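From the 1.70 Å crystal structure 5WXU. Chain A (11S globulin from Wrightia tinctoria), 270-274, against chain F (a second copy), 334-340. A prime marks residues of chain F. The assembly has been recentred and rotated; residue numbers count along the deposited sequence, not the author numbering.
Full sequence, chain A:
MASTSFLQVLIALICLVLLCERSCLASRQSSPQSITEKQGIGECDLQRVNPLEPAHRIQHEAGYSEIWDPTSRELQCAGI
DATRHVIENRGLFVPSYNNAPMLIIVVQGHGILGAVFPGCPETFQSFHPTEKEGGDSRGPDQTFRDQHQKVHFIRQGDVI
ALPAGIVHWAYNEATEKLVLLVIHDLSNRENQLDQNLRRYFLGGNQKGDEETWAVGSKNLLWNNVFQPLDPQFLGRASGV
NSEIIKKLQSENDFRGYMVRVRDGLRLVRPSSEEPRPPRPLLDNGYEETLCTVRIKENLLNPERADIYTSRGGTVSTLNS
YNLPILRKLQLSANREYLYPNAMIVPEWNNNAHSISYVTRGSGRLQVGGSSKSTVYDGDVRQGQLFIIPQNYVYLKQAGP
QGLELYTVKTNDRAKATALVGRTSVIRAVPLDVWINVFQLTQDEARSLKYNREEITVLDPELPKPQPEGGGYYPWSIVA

Chain A 270-274: PSSEE
Chain F, residues 334-340: NREYLYP

An irregular segment of chain A lies against the end of a strand in chain F, and side chains, not backbone pairing, make most of the contact. Residues 334′ to 338′ are extended, with phi between -114° and -156° and psi between 120° and 160°; the strand ends there, and Tyr339′ (-61/161) and Pro340′ (-51/133) continue as loop. Pro270 (-57/141), Ser271 (-94/166) and Ser272 (-63/140) are also extended but belong to no strand, and Glu273 bends the chain at -119/51. The register is set by Glu273 and Tyr337′, whose CA atoms are 7.5 Å apart, too far for backbone hydrogen bonding and wide enough to hold side chains. The contacts run in opposite order along the two chains: Ser271 and Ser272 reach Tyr339′, and Glu273 reaches back to Tyr337′ and Arg335′. The pair of stretches buries 274 Å².

Strand alternation accounts for two of the three contacting residues on chain F; the third, Tyr339′, comes from the loop just beyond the strand. Arg335′ and Tyr337′ point their CA-to-CB bonds toward chain A, while Glu336′ and Leu338′ point away and take no part.

Glu273 is the centre of the contact. Its CA-to-CB bond runs sideways, but chi1 m (-55°) and chi2 t (-177°) carry the carboxylate to chain F, with chi3 at -25°. Arg335′ meets it nearly fully extended, chi1 to chi3 all t (179°, -178°, 163°) and chi4 at -97°, so that its guanidinium presents an edge to the acid. The salt bridge converges on one oxygen: Glu273 OE1 accepts from Arg335′ NH2 at 2.8 Å (N-H...O angle 154°) and from Arg335′ NH1 at 3.0 Å (138°), the NH2 bond being the straighter. Glu273 OE2 is hydrogen-bonded elsewhere in the structure, so both carboxylate oxygens of this buried acid are satisfied.

The same glutamate also packs through its carbons. Tyr337′, at chi1 t (-177°) and chi2 84°, turns a ring face to the aliphatic part of Glu273: Glu273 CB sits 3.8 Å from the centroid of the Tyr337′ ring, 4° off the normal, an almost ideal CH-pi contact. Thus one side chain supplies charge at its tip and hydrocarbon at its base.

Tyr339′ reaches the preceding serines. Its CA-to-CB bond is sideways, yet chi1 m (-74°) and chi2 -64° bring the hydroxyl in, where Tyr339′ OH donates to the backbone Ser272 O at 2.7 Å, with that oxygen near the ring plane. Ser271, its CA-to-CB bond toward chain F and chi1 p (35°), places its OG 2.9 Å from Tyr339′ OH, within hydrogen-bonding distance. The CA-to-CB bond of Ser272 points away from chain F (chi1 t, -152°), and the residue contributes through its carbonyl.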

ATOM      1  N   PRO A 270      19.045 -12.462  28.698  1.00 23.53           N
ATOM      2  CA  PRO A 270      19.523 -11.303  29.362  1.00 25.84           C
ATOM      3  C   PRO A 270      19.449 -11.374  30.845  1.00 32.25           C
ATOM      4  O   PRO A 270      18.480 -11.890  31.423  1.00 28.35           O
ATOM      5  CB  PRO A 270      18.630 -10.176  28.825  1.00 28.21           C
ATOM      6  CG  PRO A 270      18.135 -10.704  27.541  1.00 27.05           C
ATOM      7  CD  PRO A 270      17.976 -12.140  27.758  1.00 27.71           C
ATOM      8  N   SER A 271      20.524 -10.829  31.394  1.00 38.68           N
ATOM      9  CA  SER A 271      20.852 -10.698  32.755  1.00 40.64           C
ATOM     10  C   SER A 271      20.388  -9.345  33.256  1.00 38.88           C
ATOM     11  O   SER A 271      20.068  -8.438  32.488  1.00 38.87           O
ATOM     12  CB  SER A 271      22.385 -10.755  32.869  1.00 42.21           C
ATOM     13  OG  SER A 271      23.028 -10.134  31.734  1.00 36.49           O
ATOM     14  N   SER A 272      20.373  -9.230  34.570  1.00 41.56           N
ATOM     15  CA  SER A 272      19.949  -8.016  35.265  1.00 43.69           C
ATOM     16  C   SER A 272      20.852  -6.813  34.946  1.00 41.68           C
ATOM     17  O   SER A 272      22.070  -6.922  34.850  1.00 40.69           O
ATOM     18  CB  SER A 272      19.904  -8.245  36.790  1.00 46.30           C
ATOM     19  OG  SER A 272      18.941  -7.390  37.366  1.00 50.80           O
ATOM     20  N   GLU A 273      20.207  -5.668  34.788  1.00 44.14           N
ATOM     21  CA  GLU A 273      20.854  -4.418  34.440  1.00 47.95           C
ATOM     22  C   GLU A 273      20.637  -3.355  35.547  1.00 55.13           C
ATOM     23  O   GLU A 273      20.216  -2.233  35.268  1.00 52.35           O
ATOM     24  CB  GLU A 273      20.283  -3.957  33.076  1.00 42.73           C
ATOM     25  CG  GLU A 273      20.423  -5.013  31.970  1.00 37.21           C
ATOM     26  CD  GLU A 273      19.918  -4.544  30.598  1.00 40.05           C
ATOM     27  OE1 GLU A 273      19.046  -3.643  30.572  1.00 40.68           O
ATOM     28  OE2 GLU A 273      20.413  -5.082  29.560  1.00 36.73           O
ATOM     29  N   GLU A 274      20.926  -3.721  36.799  1.00 62.70           N
ATOM     30  CA  GLU A 274      20.690  -2.831  37.951  1.00 64.78           C
ATOM     31  C   GLU A 274      21.924  -2.119  38.481  1.00 61.10           C
ATOM     32  O   GLU A 274      23.038  -2.494  38.142  1.00 62.40           O
ATOM     33  CB  GLU A 274      20.018  -3.630  39.070  1.00 68.09           C
ATOM     34  CG  GLU A 274      18.618  -4.117  38.700  1.00 68.34           C
ATOM     35  CD  GLU A 274      17.592  -2.987  38.560  1.00 66.90           C
ATOM     36  OE1 GLU A 274      16.386  -3.300  38.463  1.00 61.55           O
ATOM     37  OE2 GLU A 274      17.975  -1.790  38.561  1.00 59.07           O
TER
ATOM     38  N   ASN F 334      15.181   3.363  20.484  1.00 18.66           N
ATOM     39  CA  ASN F 334      15.751   2.190  21.091  1.00 17.27           C
ATOM     40  C   ASN F 334      16.280   2.508  22.461  1.00 18.39           C
ATOM     41  O   ASN F 334      16.457   3.700  22.808  1.00 18.17           O
ATOM     42  CB  ASN F 334      16.844   1.557  20.203  1.00 19.13           C
ATOM     43  CG  ASN F 334      18.106   2.427  20.172  1.00 24.09           C
ATOM     44  OD1 ASN F 334      18.786   2.548  21.168  1.00 31.05           O
ATOM     45  ND2 ASN F 334      18.353   3.057  19.072  1.00 29.45           N
ATOM     46  N   ARG F 335      16.435   1.463  23.252  1.00 14.35           N
ATOM     47  CA  ARG F 335      17.158   1.572  24.570  1.00 16.42           C
ATOM     48  C   ARG F 335      18.408   0.704  24.467  1.00 15.50           C
ATOM     49  O   ARG F 335      18.333  -0.460  24.079  1.00 16.61           O
ATOM     50  CB  ARG F 335      16.281   1.026  25.701  1.00 18.81           C
ATOM     51  CG  ARG F 335      16.958   1.084  27.048  1.00 20.74           C
ATOM     52  CD  ARG F 335      16.069   0.502  28.083  1.00 23.56           C
ATOM     53  NE  ARG F 335      16.947   0.240  29.190  1.00 31.99           N
ATOM     54  CZ  ARG F 335      17.519  -0.937  29.466  1.00 26.91           C
ATOM     55  NH1 ARG F 335      17.219  -2.036  28.825  1.00 32.03           N
ATOM     56  NH2 ARG F 335      18.303  -0.991  30.480  1.00 30.60           N
ATOM     57  N   GLU F 336      19.560   1.272  24.825  1.00 17.11           N
ATOM     58  CA  GLU F 336      20.835   0.572  24.813  1.00 19.12           C
ATOM     59  C   GLU F 336      21.344   0.518  26.266  1.00 17.36           C
ATOM     60  O   GLU F 336      21.289   1.528  26.952  1.00 17.16           O
ATOM     61  CB  GLU F 336      21.845   1.290  23.963  1.00 21.69           C
ATOM     62  CG  GLU F 336      21.545   1.200  22.481  1.00 26.75           C
ATOM     63  CD  GLU F 336      22.482   2.049  21.636  1.00 33.37           C
ATOM     64  OE1 GLU F 336      22.986   3.087  22.118  1.00 32.26           O
ATOM     65  OE2 GLU F 336      22.718   1.630  20.499  1.00 42.01           O
ATOM     66  N   TYR F 337      21.728  -0.656  26.751  1.00 16.92           N
ATOM     67  CA  TYR F 337      22.285  -0.818  28.066  1.00 19.35           C
ATOM     68  C   TYR F 337      23.625  -1.494  27.892  1.00 20.46           C
ATOM     69  O   TYR F 337      23.664  -2.623  27.374  1.00 22.03           O
ATOM     70  CB  TYR F 337      21.369  -1.685  28.992  1.00 21.89           C
ATOM     71  CG  TYR F 337      22.046  -1.702  30.343  1.00 28.44           C
ATOM     72  CD1 TYR F 337      21.843  -0.661  31.239  1.00 31.81           C
ATOM     73  CD2 TYR F 337      23.077  -2.619  30.623  1.00 32.28           C
ATOM     74  CE1 TYR F 337      22.565  -0.582  32.427  1.00 36.76           C
ATOM     75  CE2 TYR F 337      23.826  -2.530  31.817  1.00 34.37           C
ATOM     76  CZ  TYR F 337      23.551  -1.508  32.713  1.00 40.09           C
ATOM     77  OH  TYR F 337      24.240  -1.409  33.899  1.00 48.87           O
ATOM     78  N   LEU F 338      24.705  -0.826  28.348  1.00 20.43           N
ATOM     79  CA  LEU F 338      26.074  -1.368  28.286  1.00 19.18           C
ATOM     80  C   LEU F 338      26.621  -1.616  29.715  1.00 17.64           C
ATOM     81  O   LEU F 338      26.526  -0.744  30.605  1.00 20.02           O
ATOM     82  CB  LEU F 338      26.982  -0.426  27.544  1.00 18.66           C
ATOM     83  CG  LEU F 338      26.695  -0.327  26.029  1.00 19.70           C
ATOM     84  CD1 LEU F 338      27.577   0.751  25.447  1.00 23.00           C
ATOM     85  CD2 LEU F 338      26.859  -1.680  25.333  1.00 22.43           C
ATOM     86  N   TYR F 339      27.044  -2.835  29.976  1.00 19.47           N
ATOM     87  CA  TYR F 339      27.810  -3.165  31.181  1.00 21.63           C
ATOM     88  C   TYR F 339      29.123  -2.366  31.173  1.00 20.39           C
ATOM     89  O   TYR F 339      29.595  -1.914  30.106  1.00 19.98           O
ATOM     90  CB  TYR F 339      28.052  -4.655  31.229  1.00 21.05           C
ATOM     91  CG  TYR F 339      26.837  -5.358  31.591  1.00 24.30           C
ATOM     92  CD1 TYR F 339      26.234  -5.155  32.881  1.00 30.65           C
ATOM     93  CD2 TYR F 339      26.250  -6.215  30.714  1.00 25.64           C
ATOM     94  CE1 TYR F 339      25.023  -5.778  33.186  1.00 32.59           C
ATOM     95  CE2 TYR F 339      25.069  -6.866  31.018  1.00 27.53           C
ATOM     96  CZ  TYR F 339      24.458  -6.643  32.231  1.00 33.18           C
ATOM     97  OH  TYR F 339      23.283  -7.322  32.486  1.00 32.35           O
ATOM     98  N   PRO F 340      29.787  -2.221  32.359  1.00 19.36           N
ATOM     99  CA  PRO F 340      31.040  -1.488  32.331  1.00 18.89           C
ATOM    100  C   PRO F 340      32.029  -1.957  31.297  1.00 18.08           C
ATOM    101  O   PRO F 340      32.177  -3.137  31.137  1.00 22.93           O
ATOM    102  CB  PRO F 340      31.612  -1.810  33.723  1.00 19.92           C
ATOM    103  CG  PRO F 340      30.406  -1.946  34.578  1.00 19.68           C
ATOM    104  CD  PRO F 340      29.540  -2.806  33.686  1.00 21.31           C
TER